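PDB 4QNY: mitogen activated protein kinase, putative from Leishmania donovani, which is probably a serine/threonine kinase of the mitogen-activated family that transfers the gamma-phosphate of ATP to target proteins with the help of magnesium. Local coordinates for residues H148-P153 / I166-L171; Y191-L196 / D208-G213; C214-L219 / D286-M291. All blocks are in the same frame, centred on the assembly; numbering follows the deposited sequence.

The three contacts lie in series along one protein kinase domain and run outward from the nucleotide site. Contact 1, about 2 Å from the centre of the chain, joins the catalytic loop to the DFG segment. Centre to centre, contact 2 lies about 12 Å from it, contact 3 about 18 Å from contact 1 and 11 Å from contact 2. Helix 206-219 ties them together: its first part carries the Trp-210 of contact 2, its last part forms contact 3, and its Asp-208 probably accepts hydrogen bonds from the backbone N of His-148 and Arg-149 in contact 1. One buried helix thus contacts the catalytic loop, the end of the activation segment and helix 282-291.

Contact 1: H148-P153 / I166-L171; sequences HRDITP and ICDFGL. With MG (magnesium ion), chain C; ANP (phosphoaminophosphonic acid-adenylate ester), chain D.
His-148 of the catalytic-loop HRD motif and Phe-169 of the DFG motif meet edge to face beside the magnesium-nucleotide site of the kinase. Their ring centroids are 5.1 Å apart and their planes stand at 63°, with the NE2 side of the imidazole over one face of the phenyl ring. CG of His-148 is anti to its backbone N (chi1 -168°), which carries the ring across to the DFG segment. There NE2 donates to Cys-167 O at 2.9 Å; the acceptor lies near the ring plane, while the donor stands above the carbonyl plane. On the far side of the ring ND1 accepts a bond from Asp-150 N, so both nitrogens fix its rotation. Ile-151 CD1 lies over the rim of one imidazole face and also touches Ile-166 CD1 at 4.2 Å. Water 1 bridges the loops, donating to His-148 O and Asp-168 O and accepting from Leu-171 N. Next to it Arg-149 CB packs on Leu-171 O at 3.2 Å. Asp-168 turns its carboxylate to the ligands: OD2 binds magnesium at 2.1 Å, and OD1 accepts from Gly-170 N through its anti lone pair at 3.2 Å, closing an Asx turn. Two phosphate oxygens of the nucleotide analogue, O1A and O2B, two waters and Asn-155 OD1 complete six ligands of the metal. Asp-150 OD2 comes within 3.7 Å of Asp-168 OD2, the two carboxylate planes nearly perpendicular. Phe-169 also packs on Leu-74 and Leu-75 of helix 62-77, consistent with the DFG-in arrangement, in which the HRD histidine and DFG phenylalanine stack as part of the regulatory spine. With NE2 donating and ND1 accepting, the imidazole is probably neutral, a fixed bridge that holds the backbone just before the metal-binding Asp-168.

Contact 2: Y191-L196 / D208-G213; sequences YRAPEL and DVWGIG
Pro-194 and Ala-193 lie over the same face of the Trp-210 indole. The tryptophan sends CG anti to its backbone N (chi1 180°), and chi2 of -91° sets the ring plane roughly perpendicular to the CA-CB-CG plane, presenting its broad side to segment 191-196. Pro-194 meets the indole with the CD-CG side of its ring; CD sits 3.4 Å from the centroid of the six-membered ring, only 4° off the normal, a CH-pi contact almost exactly over the centre. Ala-193 CA makes a second one, 3.6 Å from the five-membered centroid, and its CB touches Trp-210 CG at 3.8 Å. At the indole edge Tyr-191 O lies near the ring plane, 3.6 Å from Trp-210 CD1. The indole N-H reaches the other segment through water 4, which accepts from Trp-210 NE1 at 2.8 Å and donates to Arg-192 O. Phe-226 also meets the indole ring. The tyrosine ring runs off past Cys-214, and its OH bonds to Glu-218. Residues 193-195 form the APE motif that closes a kinase activation segment, its Glu-195 in a salt bridge with Arg-299; seating this motif on the large buried helix of the C-lobe is characteristic of the protein kinase fold.

Contact 3: C214-L219 / D286-M291; sequences CILGEL and DLLRHM
Leu-216 of helix 206-219 and Leu-288 of helix 282-291 interlock as two bumps offered in opposite directions. Segments 214-219 and 286-291 run roughly antiparallel, at 147°, their axes 9.5 Å apart at closest approach. Leu-216 carries CG anti to its backbone N (chi1 174°), which projects the branch across the interface. Its CD2 methyl drops into a shallow hollow of the opposing helix, floored by the backbone of Leu-288, whose CA is 3.7 Å away, and walled by Leu-287 and Met-291. The nearest wall atoms are Leu-287 CG at 4.2 Å and Met-291 SD at 4.0 Å, the thioether reached along an extended chain. Leu-288 returns the fit, its CG likewise anti to the backbone N (chi1 -179°). Its CD1 lies on the bare backbone at Gly-217, 3.6 Å from the glycine N and 3.8 Å from its CA, in the dip left where no side chain stands out. The same methyl presses closely on Gly-213 O one turn earlier, and its flank rests on Leu-216 CG at 3.9 Å. The two leucine side chains thus pass each other at a slant, each seated in the other helix's recess. Helix 124-143 packs against the same cluster, with Ile-127 and Ile-131 on Leu-216 and Leu-135 on Met-291, while Gly-217 O bonds to Tyr-277 OH. Asp-286 and Arg-289 pair with each other away from the interface. Between these segments of the C-lobe the contact is side-chain van der Waals packing without a hydrogen bond, resting on shape fit and the burial of methyl groups and one thioether.

Contact 1: H148-P153 / I166-L171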
loop_
_atom_site.group_PDB
_atom_site.type_symbol
_atom_site.label_atom_id
_atom_site.label_comp_id
_atom_site.label_asym_id
_atom_site.label_seq_id
_atom_site.Cartn_x
_atom_site.Cartn_y
_atom_site.Cartn_z
ATOM N N HIS A 148 -0.923 7.351 0.269
ATOM C CA HIS A 148 -0.805 6.005 0.824
ATOM C C HIS A 148 0.625 5.674 1.246
ATOM O O HIS A 148 0.837 5.107 2.320
ATOM C CB HIS A 148 -1.301 4.966 -0.182
ATOM C CG HIS A 148 -1.487 3.603 0.408
ATOM N ND1 HIS A 148 -0.463 2.685 0.499
ATOM C CD2 HIS A 148 -2.576 3.007 0.946
ATOM C CE1 HIS A 148 -0.915 1.579 1.062
ATOM N NE2 HIS A 148 -2.195 1.748 1.344
ATOM N N ARG A 149 1.587 6.003 0.382
ATOM C CA ARG A 149 3.022 5.886 0.673
ATOM C C ARG A 149 3.511 4.426 0.721
ATOM O O ARG A 149 4.713 4.162 0.656
ATOM C CB ARG A 149 3.341 6.635 1.985
ATOM C CG ARG A 149 4.723 6.416 2.592
ATOM C CD ARG A 149 5.850 6.845 1.666
ATOM N NE ARG A 149 7.045 6.044 1.909
ATOM C CZ ARG A 149 8.103 6.460 2.596
ATOM N NH1 ARG A 149 9.138 5.650 2.768
ATOM N NH2 ARG A 149 8.131 7.684 3.106
ATOM N N ASP A 150 2.590 3.470 0.785
ATOM C CA ASP A 150 2.992 2.066 0.838
ATOM C C ASP A 150 2.233 1.196 -0.166
ATOM O O ASP A 150 1.691 0.151 0.194
ATOM C CB ASP A 150 2.802 1.517 2.255
ATOM C CG ASP A 150 3.679 0.309 2.536
ATOM O OD1 ASP A 150 4.707 0.142 1.846
ATOM O OD2 ASP A 150 3.343 -0.473 3.452
ATOM N N ILE A 151 2.204 1.624 -1.426
ATOM C CA ILE A 151 1.539 0.859 -2.476
ATOM C C ILE A 151 2.424 -0.284 -2.969
ATOM O O ILE A 151 3.365 -0.075 -3.735
ATOM C CB ILE A 151 1.141 1.754 -3.667
ATOM C CG1 ILE A 151 0.098 2.782 -3.229
ATOM C CG2 ILE A 151 0.583 0.916 -4.810
ATOM C CD1 ILE A 151 -1.223 2.168 -2.814
ATOM N N THR A 152 2.118 -1.490 -2.503
ATOM C CA THR A 152 2.842 -2.701 -2.882
ATOM C C THR A 152 1.829 -3.819 -3.126
ATOM O O THR A 152 0.709 -3.750 -2.620
ATOM C CB THR A 152 3.852 -3.142 -1.789
ATOM O OG1 THR A 152 3.145 -3.490 -0.592
ATOM C CG2 THR A 152 4.852 -2.034 -1.488
ATOM N N PRO A 153 2.211 -4.847 -3.908
ATOM C CA PRO A 153 1.318 -5.982 -4.173
ATOM C C PRO A 153 0.736 -6.614 -2.910
ATOM O O PRO A 153 -0.420 -7.040 -2.918
ATOM C CB PRO A 153 2.229 -6.975 -4.897
ATOM C CG PRO A 153 3.219 -6.118 -5.592
ATOM C CD PRO A 153 3.462 -4.945 -4.682
ATOM N N ILE A 166 -7.655 -1.840 -1.478
ATOM C CA ILE A 166 -6.377 -1.364 -0.954
ATOM C C ILE A 166 -6.372 -1.380 0.574
ATOM O O ILE A 166 -7.325 -0.926 1.206
ATOM C CB ILE A 166 -6.062 0.064 -1.454
ATOM C CG1 ILE A 166 -5.814 0.060 -2.964
ATOM C CG2 ILE A 166 -4.855 0.641 -0.726
ATOM C CD1 ILE A 166 -5.340 1.391 -3.509
ATOM N N CYS A 167 -5.301 -1.906 1.162
ATOM C CA CYS A 167 -5.179 -1.964 2.615
ATOM C C CYS A 167 -3.863 -1.363 3.105
ATOM O O CYS A 167 -3.091 -0.810 2.319
ATOM C CB CYS A 167 -5.301 -3.410 3.104
ATOM S SG CYS A 167 -3.903 -4.475 2.673
ATOM N N ASP A 168 -3.635 -1.475 4.412
ATOM C CA ASP A 168 -2.399 -1.038 5.065
ATOM C C ASP A 168 -2.152 0.465 4.929
ATOM O O ASP A 168 -1.335 0.903 4.118
ATOM C CB ASP A 168 -1.200 -1.817 4.511
ATOM C CG ASP A 168 0.013 -1.755 5.424
ATOM O OD1 ASP A 168 0.075 -0.854 6.286
ATOM O OD2 ASP A 168 0.911 -2.611 5.278
ATOM N N PHE A 169 -2.854 1.249 5.743
ATOM C CA PHE A 169 -2.631 2.689 5.802
ATOM C C PHE A 169 -1.682 3.036 6.946
ATOM O O PHE A 169 -1.822 4.078 7.586
ATOM C CB PHE A 169 -3.957 3.434 5.972
ATOM C CG PHE A 169 -4.878 3.314 4.791
ATOM C CD1 PHE A 169 -4.807 4.221 3.747
ATOM C CD2 PHE A 169 -5.814 2.296 4.726
ATOM C CE1 PHE A 169 -5.652 4.114 2.658
ATOM C CE2 PHE A 169 -6.662 2.184 3.640
ATOM C CZ PHE A 169 -6.581 3.094 2.605
ATOM N N GLY A 170 -0.715 2.158 7.195
ATOM C CA GLY A 170 0.201 2.317 8.310
ATOM C C GLY A 170 1.286 3.356 8.097
ATOM O O GLY A 170 1.909 3.814 9.054
ATOM N N LEU A 171 1.519 3.727 6.843
ATOM C CA LEU A 171 2.538 4.722 6.523
ATOM C C LEU A 171 1.948 5.911 5.778
ATOM O O LEU A 171 2.676 6.683 5.154
ATOM C CB LEU A 171 3.660 4.096 5.691
ATOM C CG LEU A 171 4.678 3.225 6.429
ATOM C CD1 LEU A 171 5.694 2.657 5.451
ATOM C CD2 LEU A 171 5.370 4.025 7.519
HETATM MG MG MG C . 1.131 -4.562 4.424
HETATM P PG ANP D . 1.178 -2.456 9.302
HETATM O O1G ANP D . 0.804 -3.472 10.335
HETATM O O2G ANP D . 0.009 -1.407 9.165
HETATM O O3G ANP D . 2.488 -1.698 9.767
HETATM P PB ANP D . 1.201 -4.846 7.776
HETATM O O1B ANP D . 1.903 -5.496 8.923
HETATM O O2B ANP D . 1.775 -5.424 6.450
HETATM N N3B ANP D . 1.459 -3.184 7.794
HETATM P PA ANP D . -1.242 -5.418 6.600
HETATM O O1A ANP D . -0.550 -5.076 5.336
HETATM O O2A ANP D . -2.529 -4.617 6.814
HETATM O O3A ANP D . -0.330 -5.140 7.882
HETATM O "O5'" ANP D . -1.539 -6.974 6.588
HETATM C "C5'" ANP D . -0.520 -7.945 6.269
HETATM C "C4'" ANP D . -1.106 -8.989 5.350
HETATM O "O4'" ANP D . -2.326 -9.509 5.913
HETATM C "C3'" ANP D . -1.502 -8.497 3.965
HETATM O "O3'" ANP D . -0.382 -8.479 3.088
HETATM C "C2'" ANP D . -2.546 -9.531 3.542
HETATM O "O2'" ANP D . -1.939 -10.690 2.980
HETATM C "C1'" ANP D . -3.221 -9.873 4.877
HETATM N N9 ANP D . -4.484 -9.175 5.090
HETATM C C8 ANP D . -4.661 -7.941 5.652
HETATM N N7 ANP D . -5.915 -7.551 5.719
HETATM C C5 ANP D . -6.606 -8.612 5.155
HETATM C C6 ANP D . -7.984 -8.826 4.925
HETATM N N6 ANP D . -8.936 -7.950 5.247
HETATM N N1 ANP D . -8.346 -9.992 4.343
HETATM C C2 ANP D . -7.396 -10.873 4.016
HETATM N N3 ANP D . -6.074 -10.780 4.185
HETATM C C4 ANP D . -5.745 -9.619 4.762
HETATM O O HOH W 1 0.319 3.258 4.387
HETATM O O HOH W 2 1.440 -6.462 3.706
HETATM O O HOH W 3 2.986 -4.084 3.911
#

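Contact 2: Y191-L196 / D208-G213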
loop_
_atom_site.group_PDB
_atom_site.type_symbol
_atom_site.label_atom_id
_atom_site.label_comp_id
_atom_site.label_asym_id
_atom_site.label_seq_id
_atom_site.Cartn_x
_atom_site.Cartn_y
_atom_site.Cartn_z
ATOM N N TYR A 191 9.507 -0.663 -4.267
ATOM C CA TYR A 191 8.369 0.052 -4.831
ATOM C C TYR A 191 8.409 1.538 -4.499
ATOM O O TYR A 191 7.424 2.253 -4.680
ATOM C CB TYR A 191 7.066 -0.581 -4.340
ATOM C CG TYR A 191 6.975 -2.046 -4.700
ATOM C CD1 TYR A 191 6.454 -2.447 -5.921
ATOM C CD2 TYR A 191 7.437 -3.026 -3.830
ATOM C CE1 TYR A 191 6.383 -3.783 -6.262
ATOM C CE2 TYR A 191 7.371 -4.366 -4.162
ATOM C CZ TYR A 191 6.842 -4.739 -5.380
ATOM O OH TYR A 191 6.769 -6.071 -5.718
ATOM N N ARG A 192 9.562 1.998 -4.024
ATOM C CA ARG A 192 9.759 3.407 -3.716
ATOM C C ARG A 192 10.051 4.220 -4.973
ATOM O O ARG A 192 10.925 3.868 -5.765
ATOM C CB ARG A 192 10.895 3.576 -2.705
ATOM C CG ARG A 192 10.568 3.044 -1.322
ATOM C CD ARG A 192 11.761 3.144 -0.390
ATOM N NE ARG A 192 11.348 3.158 1.009
ATOM C CZ ARG A 192 12.185 3.242 2.037
ATOM N NH1 ARG A 192 13.493 3.321 1.828
ATOM N NH2 ARG A 192 11.712 3.256 3.275
ATOM N N ALA A 193 9.303 5.306 -5.148
ATOM C CA ALA A 193 9.493 6.213 -6.274
ATOM C C ALA A 193 10.887 6.839 -6.236
ATOM O O ALA A 193 11.469 6.988 -5.162
ATOM C CB ALA A 193 8.416 7.291 -6.260
ATOM N N PRO A 194 11.430 7.202 -7.413
ATOM C CA PRO A 194 12.780 7.774 -7.496
ATOM C C PRO A 194 12.960 9.049 -6.673
ATOM O O PRO A 194 14.061 9.295 -6.182
ATOM C CB PRO A 194 12.948 8.069 -8.994
ATOM C CG PRO A 194 11.562 8.066 -9.555
ATOM C CD PRO A 194 10.821 7.055 -8.744
ATOM N N GLU A 195 11.906 9.845 -6.523
ATOM C CA GLU A 195 12.003 11.065 -5.730
ATOM C C GLU A 195 12.235 10.737 -4.256
ATOM O O GLU A 195 12.911 11.483 -3.547
ATOM C CB GLU A 195 10.750 11.932 -5.894
ATOM C CG GLU A 195 9.433 11.221 -5.627
ATOM C CD GLU A 195 8.811 10.651 -6.887
ATOM O OE1 GLU A 195 7.573 10.727 -7.025
ATOM O OE2 GLU A 195 9.559 10.123 -7.738
ATOM N N LEU A 196 11.677 9.620 -3.799
ATOM C CA LEU A 196 11.925 9.146 -2.443
ATOM C C LEU A 196 13.354 8.635 -2.327
ATOM O O LEU A 196 14.085 8.997 -1.407
ATOM C CB LEU A 196 10.939 8.041 -2.058
ATOM C CG LEU A 196 9.466 8.428 -1.914
ATOM C CD1 LEU A 196 8.632 7.216 -1.522
ATOM C CD2 LEU A 196 9.310 9.541 -0.896
ATOM N N ASP A 208 2.442 7.188 -5.302
ATOM C CA ASP A 208 1.493 6.081 -5.312
ATOM C C ASP A 208 1.283 5.576 -6.733
ATOM O O ASP A 208 1.026 4.392 -6.949
ATOM C CB ASP A 208 0.159 6.503 -4.694
ATOM C CG ASP A 208 0.243 6.676 -3.189
ATOM O OD1 ASP A 208 1.125 6.048 -2.565
ATOM O OD2 ASP A 208 -0.574 7.436 -2.630
ATOM N N VAL A 209 1.396 6.483 -7.700
ATOM C CA VAL A 209 1.273 6.126 -9.109
ATOM C C VAL A 209 2.448 5.249 -9.519
ATOM O O VAL A 209 2.293 4.302 -10.293
ATOM C CB VAL A 209 1.213 7.379 -10.010
ATOM C CG1 VAL A 209 1.125 6.983 -11.477
ATOM C CG2 VAL A 209 0.033 8.255 -9.620
ATOM N N TRP A 210 3.622 5.567 -8.982
ATOM C CA TRP A 210 4.828 4.786 -9.232
ATOM C C TRP A 210 4.646 3.349 -8.759
ATOM O O TRP A 210 5.053 2.405 -9.436
ATOM C CB TRP A 210 6.037 5.422 -8.537
ATOM C CG TRP A 210 7.315 4.668 -8.751
ATOM C CD1 TRP A 210 7.823 3.675 -7.963
ATOM C CD2 TRP A 210 8.246 4.841 -9.827
ATOM N NE1 TRP A 210 9.012 3.221 -8.482
ATOM C CE2 TRP A 210 9.293 3.921 -9.626
ATOM C CE3 TRP A 210 8.295 5.686 -10.940
ATOM C CZ2 TRP A 210 10.377 3.822 -10.495
ATOM C CZ3 TRP A 210 9.373 5.587 -11.801
ATOM C CH2 TRP A 210 10.398 4.661 -11.575
ATOM N N GLY A 211 4.025 3.195 -7.593
ATOM C CA GLY A 211 3.752 1.884 -7.034
ATOM C C GLY A 211 2.828 1.060 -7.910
ATOM O O GLY A 211 3.001 -0.150 -8.035
ATOM N N ILE A 212 1.846 1.718 -8.519
ATOM C CA ILE A 212 0.917 1.050 -9.424
ATOM C C ILE A 212 1.637 0.600 -10.693
ATOM O O ILE A 212 1.369 -0.480 -11.223
ATOM C CB ILE A 212 -0.268 1.967 -9.794
ATOM C CG1 ILE A 212 -1.082 2.303 -8.546
ATOM C CG2 ILE A 212 -1.162 1.312 -10.834
ATOM C CD1 ILE A 212 -1.710 1.097 -7.879
ATOM N N GLY A 213 2.561 1.432 -11.166
ATOM C CA GLY A 213 3.372 1.095 -12.322
ATOM C C GLY A 213 4.210 -0.145 -12.080
ATOM O O GLY A 213 4.303 -1.019 -12.940
HETATM O O HOH W 4 10.954 1.553 -7.310
#

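Contact 3: C214-L219 / D286-M291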
loop_
_atom_site.group_PDB
_atom_site.type_symbol
_atom_site.label_atom_id
_atom_site.label_comp_id
_atom_site.label_asym_id
_atom_site.label_seq_id
_atom_site.Cartn_x
_atom_site.Cartn_y
_atom_site.Cartn_z
ATOM N N CYS A 214 4.820 -0.220 -10.900
ATOM C CA CYS A 214 5.591 -1.396 -10.514
ATOM C C CYS A 214 4.699 -2.631 -10.484
ATOM O O CYS A 214 5.089 -3.706 -10.939
ATOM C CB CYS A 214 6.242 -1.190 -9.146
ATOM S SG CYS A 214 7.419 0.174 -9.067
ATOM N N ILE A 215 3.498 -2.464 -9.944
ATOM C CA ILE A 215 2.520 -3.543 -9.881
ATOM C C ILE A 215 2.060 -3.935 -11.285
ATOM O O ILE A 215 1.921 -5.119 -11.594
ATOM C CB ILE A 215 1.305 -3.144 -9.020
ATOM C CG1 ILE A 215 1.724 -2.999 -7.556
ATOM C CG2 ILE A 215 0.192 -4.172 -9.142
ATOM C CD1 ILE A 215 0.647 -2.425 -6.663
ATOM N N LEU A 216 1.837 -2.934 -12.134
ATOM C CA LEU A 216 1.459 -3.180 -13.523
ATOM C C LEU A 216 2.555 -3.947 -14.257
ATOM O O LEU A 216 2.272 -4.832 -15.063
ATOM C CB LEU A 216 1.162 -1.862 -14.242
ATOM C CG LEU A 216 0.885 -1.940 -15.747
ATOM C CD1 LEU A 216 -0.282 -2.869 -16.035
ATOM C CD2 LEU A 216 0.622 -0.557 -16.321
ATOM N N GLY A 217 3.806 -3.606 -13.964
ATOM C CA GLY A 217 4.943 -4.265 -14.580
ATOM C C GLY A 217 5.012 -5.741 -14.242
ATOM O O GLY A 217 5.445 -6.557 -15.057
ATOM N N GLU A 218 4.576 -6.085 -13.036
ATOM C CA GLU A 218 4.588 -7.472 -12.589
ATOM C C GLU A 218 3.368 -8.236 -13.097
ATOM O O GLU A 218 3.466 -9.414 -13.440
ATOM C CB GLU A 218 4.655 -7.542 -11.063
ATOM C CG GLU A 218 5.943 -6.990 -10.479
ATOM C CD GLU A 218 5.996 -7.107 -8.970
ATOM O OE1 GLU A 218 5.641 -8.181 -8.443
ATOM O OE2 GLU A 218 6.392 -6.123 -8.312
ATOM N N LEU A 219 2.222 -7.561 -13.138
ATOM C CA LEU A 219 0.990 -8.164 -13.638
ATOM C C LEU A 219 1.113 -8.533 -15.113
ATOM O O LEU A 219 0.532 -9.518 -15.568
ATOM C CB LEU A 219 -0.194 -7.215 -13.433
ATOM C CG LEU A 219 -0.690 -7.027 -11.997
ATOM C CD1 LEU A 219 -1.680 -5.876 -11.917
ATOM C CD2 LEU A 219 -1.315 -8.310 -11.467
ATOM N N ASP A 286 2.261 1.642 -22.886
ATOM C CA ASP A 286 2.316 3.094 -22.790
ATOM C C ASP A 286 1.946 3.560 -21.389
ATOM O O ASP A 286 2.596 4.444 -20.829
ATOM C CB ASP A 286 1.391 3.749 -23.811
ATOM C CG ASP A 286 1.332 5.253 -23.647
ATOM O OD1 ASP A 286 2.342 5.920 -23.949
ATOM O OD2 ASP A 286 0.282 5.769 -23.208
ATOM N N LEU A 287 0.892 2.969 -20.834
ATOM C CA LEU A 287 0.464 3.285 -19.476
ATOM C C LEU A 287 1.565 2.932 -18.485
ATOM O O LEU A 287 1.812 3.663 -17.529
ATOM C CB LEU A 287 -0.825 2.541 -19.127
ATOM C CG LEU A 287 -1.396 2.814 -17.732
ATOM C CD1 LEU A 287 -1.746 4.285 -17.574
ATOM C CD2 LEU A 287 -2.609 1.938 -17.463
ATOM N N LEU A 288 2.225 1.805 -18.729
ATOM C CA LEU A 288 3.342 1.362 -17.902
ATOM C C LEU A 288 4.510 2.339 -17.994
ATOM O O LEU A 288 5.114 2.696 -16.982
ATOM C CB LEU A 288 3.789 -0.040 -18.322
ATOM C CG LEU A 288 4.935 -0.669 -17.530
ATOM C CD1 LEU A 288 4.558 -0.793 -16.067
ATOM C CD2 LEU A 288 5.307 -2.026 -18.108
ATOM N N ARG A 289 4.818 2.766 -19.215
ATOM C CA ARG A 289 5.891 3.724 -19.459
ATOM C C ARG A 289 5.637 5.051 -18.753
ATOM O O ARG A 289 6.535 5.620 -18.129
ATOM C CB ARG A 289 6.056 3.961 -20.962
ATOM C CG ARG A 289 6.961 5.130 -21.316
ATOM C CD ARG A 289 6.562 5.749 -22.647
ATOM N NE ARG A 289 5.207 6.292 -22.605
ATOM C CZ ARG A 289 4.909 7.527 -22.211
ATOM N NH1 ARG A 289 5.871 8.353 -21.822
ATOM N NH2 ARG A 289 3.648 7.938 -22.205
ATOM N N HIS A 290 4.404 5.538 -18.852
ATOM C CA HIS A 290 4.050 6.841 -18.306
ATOM C C HIS A 290 3.927 6.800 -16.781
ATOM O O HIS A 290 4.190 7.793 -16.104
ATOM C CB HIS A 290 2.745 7.337 -18.932
ATOM C CG HIS A 290 2.625 8.829 -18.976
ATOM N ND1 HIS A 290 1.670 9.476 -19.729
ATOM C CD2 HIS A 290 3.345 9.799 -18.364
ATOM C CE1 HIS A 290 1.803 10.782 -19.577
ATOM N NE2 HIS A 290 2.811 11.005 -18.753
ATOM N N MET A 291 3.527 5.649 -16.248
ATOM C CA MET A 291 3.441 5.463 -14.802
ATOM C C MET A 291 4.826 5.427 -14.167
ATOM O O MET A 291 4.988 5.754 -12.992
ATOM C CB MET A 291 2.687 4.176 -14.461
ATOM C CG MET A 291 1.174 4.307 -14.464
ATOM S SD MET A 291 0.359 2.751 -14.054
ATOM C CE MET A 291 -1.351 3.274 -13.970
#